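Local coordinates for UDP-N-acetylglucosamine 4-epimerase (Bacillus cereus, PDB 3M2P), which probably interconverts UDP-N-acetylglucosamine and its galacto epimer by inverting the sugar at C4, as a member of the NAD(P)-dependent epimerase/dehydratase family, at residues I31-I36 / Y44-S49; Y51-L56 / L92-Y97. All coordinates share one frame; numbering follows the deposited sequence.

How the contacts relate
From the N terminus, strand 28-33 runs beside strand 4-8 and ends at T33, just before R34; contact 1 closes the loop that follows, partly unmodelled, when strand 45-48 returns parallel along its other flank. The chain then turns through Y51 into helix 53-59, passes through strand 65-68 and on to helix 83-98, where contact 2 closes this longer excursion helix against helix. The two contacts follow in series, neither nested nor crossing. They meet at the turn: S49 OG and D55 OD2 make a probable hydrogen bond at 3.0 Å, and the Y51 ring lies against R34. Contact 1 thus belongs to the parallel sheet of the Rossmann domain, contact 2 to the helical layer on its L32 face.

Contact 1 (I31-I36 / Y44-S49); sequences ILTRSI and YEYRVS
Strands 31-33 and 45-48 run parallel, joined by backbone hydrogen bonds that zigzag from one carbonyl to the next. I31 straddles E45 and R47: its N-H donates to E45 O at 3.0 Å, while R47 N donates almost straight to I31 O at 2.8 Å (171°). T33, two residues on, repeats this between R47 and S49, with a weak bond from T33 N to R47 O and a firm one from S49 N to T33 O at 2.8 Å. Past the paired residues, a water donates to both R34 O and S49 O and bridges the parting chains.

On the I31, T33, Y46 and V48 face the packing is apolar. I31 and Y46 lie side by side, both with CG next to the backbone N (CG1 in I31), and touch mainly through I31 CG2 against Y46 CD2 at 3.4 Å. CD1 of I31 lies over one face of the Y46 ring, farther off, and meets Y44 CB at 3.4 Å; T33 CG2 comes to the Y46 ring edge. I36 swings back across the strand, its CG1 against V48 CG2 at 3.9 Å and its CD1 near Y46 CB. On the L32 face, L32 CD1 rests on R47 CB, also at 3.9 Å. From there the extended R47 chain leads away and grips E45 side-on, NE to OE2 and NH2 to OE1, the latter at 3.1 Å; both oxygens are met from above the carboxylate plane. NH1 of R47 forms a salt bridge with D62.

Outward, T11 of the loop before helix 13-24 and V19 of that helix border I31, while L56 of helix 53-59 borders L32. R34, a residue seen to bind UDP, stands just where the second strand of this Rossmann sheet ends. R47 is thus balanced by two carboxylates; R34, which makes a weak, long ion pair with D84, could offer its charge to a nucleotide.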
loop_
_atom_site.group_PDB
_atom_site.type_symbol
_atom_site.label_atom_id
_atom_site.label_comp_id
_atom_site.label_asym_id
_atom_site.label_seq_id
_atom_site.Cartn_x
_atom_site.Cartn_y
_atom_site.Cartn_z
ATOM N N ILE A 31 -25.913 2.249 11.224
ATOM C CA ILE A 31 -24.663 1.749 11.790
ATOM C C ILE A 31 -24.484 0.268 11.520
ATOM O O ILE A 31 -25.296 -0.536 11.952
ATOM C CB ILE A 31 -24.602 1.949 13.331
ATOM C CG1 ILE A 31 -24.349 3.413 13.698
ATOM C CG2 ILE A 31 -23.518 1.098 13.934
ATOM C CD1 ILE A 31 -25.610 4.213 13.995
ATOM N N LEU A 32 -23.417 -0.087 10.811
ATOM C CA LEU A 32 -23.005 -1.481 10.672
ATOM C C LEU A 32 -21.974 -1.834 11.725
ATOM O O LEU A 32 -21.006 -1.104 11.927
ATOM C CB LEU A 32 -22.418 -1.752 9.286
ATOM C CG LEU A 32 -23.373 -2.410 8.296
ATOM C CD1 LEU A 32 -24.689 -1.667 8.326
ATOM C CD2 LEU A 32 -22.777 -2.419 6.900
ATOM N N THR A 33 -22.187 -2.963 12.389
ATOM C CA THR A 33 -21.283 -3.428 13.427
ATOM C C THR A 33 -21.335 -4.952 13.515
ATOM O O THR A 33 -22.317 -5.569 13.117
ATOM C CB THR A 33 -21.645 -2.792 14.786
ATOM O OG1 THR A 33 -20.800 -3.322 15.817
ATOM C CG2 THR A 33 -23.099 -3.060 15.127
ATOM N N ARG A 34 -20.269 -5.556 14.035
ATOM C CA ARG A 34 -20.211 -7.008 14.188
ATOM C C ARG A 34 -21.033 -7.491 15.374
ATOM O O ARG A 34 -21.347 -8.680 15.475
ATOM C CB ARG A 34 -18.767 -7.488 14.323
ATOM C CG ARG A 34 -18.037 -7.648 13.004
ATOM C CD ARG A 34 -16.735 -8.412 13.190
ATOM N NE ARG A 34 -16.232 -8.982 11.939
ATOM C CZ ARG A 34 -15.198 -8.498 11.250
ATOM N NH1 ARG A 34 -14.542 -7.418 11.690
ATOM N NH2 ARG A 34 -14.816 -9.098 10.115
ATOM N N SER A 35 -21.395 -6.568 16.261
ATOM C CA SER A 35 -22.112 -6.938 17.473
ATOM C C SER A 35 -22.469 -5.737 18.329
ATOM O O SER A 35 -21.781 -4.711 18.303
ATOM C CB SER A 35 -21.258 -7.896 18.313
ATOM O OG SER A 35 -20.169 -7.212 18.917
ATOM N N ILE A 36 -23.535 -5.886 19.111
ATOM C CA ILE A 36 -23.874 -4.907 20.139
ATOM C C ILE A 36 -24.348 -5.534 21.456
ATOM O O ILE A 36 -24.971 -6.610 21.465
ATOM C CB ILE A 36 -24.941 -3.924 19.645
ATOM C CG1 ILE A 36 -25.587 -4.468 18.358
ATOM C CG2 ILE A 36 -24.311 -2.534 19.440
ATOM C CD1 ILE A 36 -27.060 -4.131 18.197
ATOM N N TYR A 44 -30.403 5.269 16.780
ATOM C CA TYR A 44 -30.100 5.055 15.378
ATOM C C TYR A 44 -30.424 3.609 15.024
ATOM O O TYR A 44 -30.490 2.752 15.910
ATOM C CB TYR A 44 -28.615 5.311 15.130
ATOM C CG TYR A 44 -28.110 6.664 15.592
ATOM C CD1 TYR A 44 -28.744 7.835 15.196
ATOM C CD2 TYR A 44 -26.978 6.773 16.393
ATOM C CE1 TYR A 44 -28.279 9.078 15.598
ATOM C CE2 TYR A 44 -26.503 8.012 16.800
ATOM C CZ TYR A 44 -27.159 9.165 16.398
ATOM O OH TYR A 44 -26.702 10.410 16.794
ATOM N N GLU A 45 -30.624 3.324 13.742
ATOM C CA GLU A 45 -30.753 1.933 13.325
ATOM C C GLU A 45 -29.377 1.262 13.346
ATOM O O GLU A 45 -28.446 1.723 12.684
ATOM C CB GLU A 45 -31.426 1.799 11.944
ATOM C CG GLU A 45 -31.089 0.493 11.208
ATOM C CD GLU A 45 -32.278 -0.170 10.484
ATOM O OE1 GLU A 45 -32.998 0.490 9.692
ATOM O OE2 GLU A 45 -32.467 -1.387 10.693
ATOM N N TYR A 46 -29.245 0.200 14.139
ATOM C CA TYR A 46 -28.072 -0.666 14.068
ATOM C C TYR A 46 -28.412 -1.903 13.233
ATOM O O TYR A 46 -29.508 -2.456 13.343
ATOM C CB TYR A 46 -27.622 -1.100 15.463
ATOM C CG TYR A 46 -27.067 0.015 16.317
ATOM C CD1 TYR A 46 -27.910 0.832 17.066
ATOM C CD2 TYR A 46 -25.699 0.248 16.389
ATOM C CE1 TYR A 46 -27.404 1.850 17.850
ATOM C CE2 TYR A 46 -25.189 1.265 17.167
ATOM C CZ TYR A 46 -26.047 2.060 17.894
ATOM O OH TYR A 46 -25.535 3.069 18.673
ATOM N N ARG A 47 -27.476 -2.315 12.386
ATOM C CA ARG A 47 -27.606 -3.541 11.619
ATOM C C ARG A 47 -26.379 -4.401 11.851
ATOM O O ARG A 47 -25.274 -4.007 11.506
ATOM C CB ARG A 47 -27.781 -3.235 10.133
ATOM C CG ARG A 47 -29.207 -2.858 9.779
ATOM C CD ARG A 47 -29.350 -2.379 8.353
ATOM N NE ARG A 47 -30.629 -1.701 8.168
ATOM C CZ ARG A 47 -31.136 -1.342 6.992
ATOM N NH1 ARG A 47 -30.475 -1.587 5.868
ATOM N NH2 ARG A 47 -32.310 -0.732 6.945
ATOM N N VAL A 48 -26.568 -5.566 12.457
ATOM C CA VAL A 48 -25.447 -6.427 12.798
ATOM C C VAL A 48 -24.998 -7.181 11.557
ATOM O O VAL A 48 -25.834 -7.649 10.787
ATOM C CB VAL A 48 -25.840 -7.425 13.888
ATOM C CG1 VAL A 48 -24.752 -8.467 14.071
ATOM C CG2 VAL A 48 -26.131 -6.689 15.175
ATOM N N SER A 49 -23.686 -7.291 11.356
ATOM C CA SER A 49 -23.154 -7.976 10.177
ATOM C C SER A 49 -21.876 -8.768 10.455
ATOM O O SER A 49 -21.189 -8.536 11.450
ATOM C CB SER A 49 -22.909 -6.987 9.039
ATOM O OG SER A 49 -22.263 -7.619 7.946
HETATM O O HOH W 1 -21.172 -10.702 13.294
#

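Contact 2 (Y51-L56 / L92-Y97); sequences YTLEDL and LYDACY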
loop_
_atom_site.group_PDB
_atom_site.type_symbol
_atom_site.label_atom_id
_atom_site.label_comp_id
_atom_site.label_asym_id
_atom_site.label_seq_id
_atom_site.Cartn_x
_atom_site.Cartn_y
_atom_site.Cartn_z
ATOM N N TYR A 51 -19.682 -9.106 7.892
ATOM C CA TYR A 51 -18.837 -8.596 6.813
ATOM C C TYR A 51 -18.477 -9.642 5.765
ATOM O O TYR A 51 -17.425 -9.584 5.125
ATOM C CB TYR A 51 -17.604 -7.875 7.363
ATOM C CG TYR A 51 -17.987 -6.629 8.123
ATOM C CD1 TYR A 51 -18.227 -5.428 7.467
ATOM C CD2 TYR A 51 -18.159 -6.668 9.494
ATOM C CE1 TYR A 51 -18.604 -4.308 8.163
ATOM C CE2 TYR A 51 -18.530 -5.551 10.197
ATOM C CZ TYR A 51 -18.750 -4.376 9.535
ATOM O OH TYR A 51 -19.106 -3.268 10.274
ATOM N N THR A 52 -19.378 -10.592 5.578
ATOM C CA THR A 52 -19.241 -11.514 4.480
ATOM C C THR A 52 -19.990 -10.895 3.317
ATOM O O THR A 52 -20.898 -10.086 3.517
ATOM C CB THR A 52 -19.811 -12.886 4.837
ATOM O OG1 THR A 52 -21.165 -12.732 5.273
ATOM C CG2 THR A 52 -18.998 -13.522 5.958
ATOM N N LEU A 53 -19.585 -11.250 2.101
ATOM C CA LEU A 53 -20.243 -10.762 0.890
ATOM C C LEU A 53 -21.715 -11.045 0.976
ATOM O O LEU A 53 -22.534 -10.148 0.826
ATOM C CB LEU A 53 -19.692 -11.480 -0.331
ATOM C CG LEU A 53 -19.760 -10.755 -1.664
ATOM C CD1 LEU A 53 -19.350 -11.703 -2.761
ATOM C CD2 LEU A 53 -21.130 -10.203 -1.913
ATOM N N GLU A 54 -22.035 -12.310 1.237
ATOM C CA GLU A 54 -23.407 -12.809 1.173
ATOM C C GLU A 54 -24.294 -12.108 2.185
ATOM O O GLU A 54 -25.500 -11.949 1.973
ATOM C CB GLU A 54 -23.448 -14.326 1.385
ATOM C CG GLU A 54 -22.925 -14.794 2.745
ATOM C CD GLU A 54 -21.468 -15.283 2.726
ATOM O OE1 GLU A 54 -20.734 -14.973 1.753
ATOM O OE2 GLU A 54 -21.073 -15.986 3.693
ATOM N N ASP A 55 -23.685 -11.673 3.279
ATOM C CA ASP A 55 -24.423 -10.983 4.318
ATOM C C ASP A 55 -24.588 -9.493 4.048
ATOM O O ASP A 55 -25.665 -8.936 4.265
ATOM C CB ASP A 55 -23.759 -11.163 5.668
ATOM C CG ASP A 55 -24.639 -10.705 6.775
ATOM O OD1 ASP A 55 -25.783 -11.190 6.840
ATOM O OD2 ASP A 55 -24.215 -9.848 7.562
ATOM N N LEU A 56 -23.521 -8.840 3.598
ATOM C CA LEU A 56 -23.575 -7.396 3.365
ATOM C C LEU A 56 -24.581 -7.097 2.257
ATOM O O LEU A 56 -25.335 -6.116 2.331
ATOM C CB LEU A 56 -22.187 -6.833 3.022
ATOM C CG LEU A 56 -21.169 -6.915 4.163
ATOM C CD1 LEU A 56 -19.748 -6.819 3.638
ATOM C CD2 LEU A 56 -21.460 -5.855 5.232
ATOM N N LEU A 92 -17.330 -5.480 0.872
ATOM C CA LEU A 92 -18.184 -4.303 0.901
ATOM C C LEU A 92 -18.412 -3.733 -0.495
ATOM O O LEU A 92 -19.544 -3.443 -0.867
ATOM C CB LEU A 92 -17.565 -3.246 1.810
ATOM C CG LEU A 92 -18.444 -2.057 2.143
ATOM C CD1 LEU A 92 -19.578 -2.488 3.059
ATOM C CD2 LEU A 92 -17.583 -0.983 2.770
ATOM N N TYR A 93 -17.343 -3.571 -1.269
ATOM C CA TYR A 93 -17.491 -3.021 -2.610
ATOM C C TYR A 93 -18.245 -3.989 -3.531
ATOM O O TYR A 93 -19.061 -3.554 -4.352
ATOM C CB TYR A 93 -16.146 -2.585 -3.199
ATOM C CG TYR A 93 -15.439 -1.523 -2.372
ATOM C CD1 TYR A 93 -16.117 -0.810 -1.384
ATOM C CD2 TYR A 93 -14.099 -1.218 -2.587
ATOM C CE1 TYR A 93 -15.470 0.157 -0.624
ATOM C CE2 TYR A 93 -13.454 -0.261 -1.836
ATOM C CZ TYR A 93 -14.137 0.420 -0.856
ATOM O OH TYR A 93 -13.486 1.384 -0.114
ATOM N N ASP A 94 -17.989 -5.290 -3.375
ATOM C CA ASP A 94 -18.750 -6.330 -4.081
ATOM C C ASP A 94 -20.238 -6.206 -3.765
ATOM O O ASP A 94 -21.096 -6.308 -4.640
ATOM C CB ASP A 94 -18.283 -7.729 -3.660
ATOM C CG ASP A 94 -17.163 -8.271 -4.530
ATOM O OD1 ASP A 94 -16.859 -7.673 -5.579
ATOM O OD2 ASP A 94 -16.587 -9.318 -4.162
ATOM N N ALA A 95 -20.524 -6.005 -2.488
ATOM C CA ALA A 95 -21.886 -5.928 -1.995
ATOM C C ALA A 95 -22.532 -4.655 -2.497
ATOM O O ALA A 95 -23.695 -4.642 -2.897
ATOM C CB ALA A 95 -21.885 -5.952 -0.468
ATOM N N CYS A 96 -21.760 -3.575 -2.456
ATOM C CA CYS A 96 -22.211 -2.286 -2.954
ATOM C C CYS A 96 -22.634 -2.395 -4.410
ATOM O O CYS A 96 -23.714 -1.964 -4.770
ATOM C CB CYS A 96 -21.120 -1.238 -2.765
ATOM S SG CYS A 96 -21.156 -0.537 -1.106
ATOM N N TYR A 97 -21.773 -2.994 -5.225
ATOM C CA TYR A 97 -22.055 -3.256 -6.628
ATOM C C TYR A 97 -23.354 -4.041 -6.854
ATOM O O TYR A 97 -24.179 -3.655 -7.679
ATOM C CB TYR A 97 -20.876 -3.986 -7.260
ATOM C CG TYR A 97 -21.039 -4.275 -8.738
ATOM C CD1 TYR A 97 -20.721 -3.307 -9.696
ATOM C CD2 TYR A 97 -21.498 -5.516 -9.180
ATOM C CE1 TYR A 97 -20.858 -3.564 -11.051
ATOM C CE2 TYR A 97 -21.639 -5.782 -10.530
ATOM C CZ TYR A 97 -21.318 -4.801 -11.464
ATOM O OH TYR A 97 -21.460 -5.054 -12.814
#
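L56 makes the close, buried half of this helix-helix contact. Its CB lies against the methyl of A95, CB to CB 3.6 Å, where the CA atoms of the two segments also come nearest, those of L56 and A95 5.8 Å apart. With CG set next to the backbone N (chi1 -66°), L56 sends CD1 along helix 83-98 to the backbone of L92, 3.9 Å from L92 N, while the two leucine CD1 tips face each other at 4.4 Å. The short A95 side chain is consistent with this close approach. In the Rossmann fold these are successive helices laid on one side of the parallel sheet, and L92 presses inward on V66 and H68 of strand 65-68. The looser half lies farther out. L53, its CG anti to the backbone N (chi1 -154°), crosses D94 at about a right angle, CG over D94 CB at 3.9 Å; its CD1 merely packs near OD2. The D94 carboxylate turns to other partners: OD1 bonds to Y147 OH, and OD2 makes a weak, long ion pair with K78 of the second subunit. T52 N-caps helix 53-59 through a weak bond from D55 N to T52 OG1.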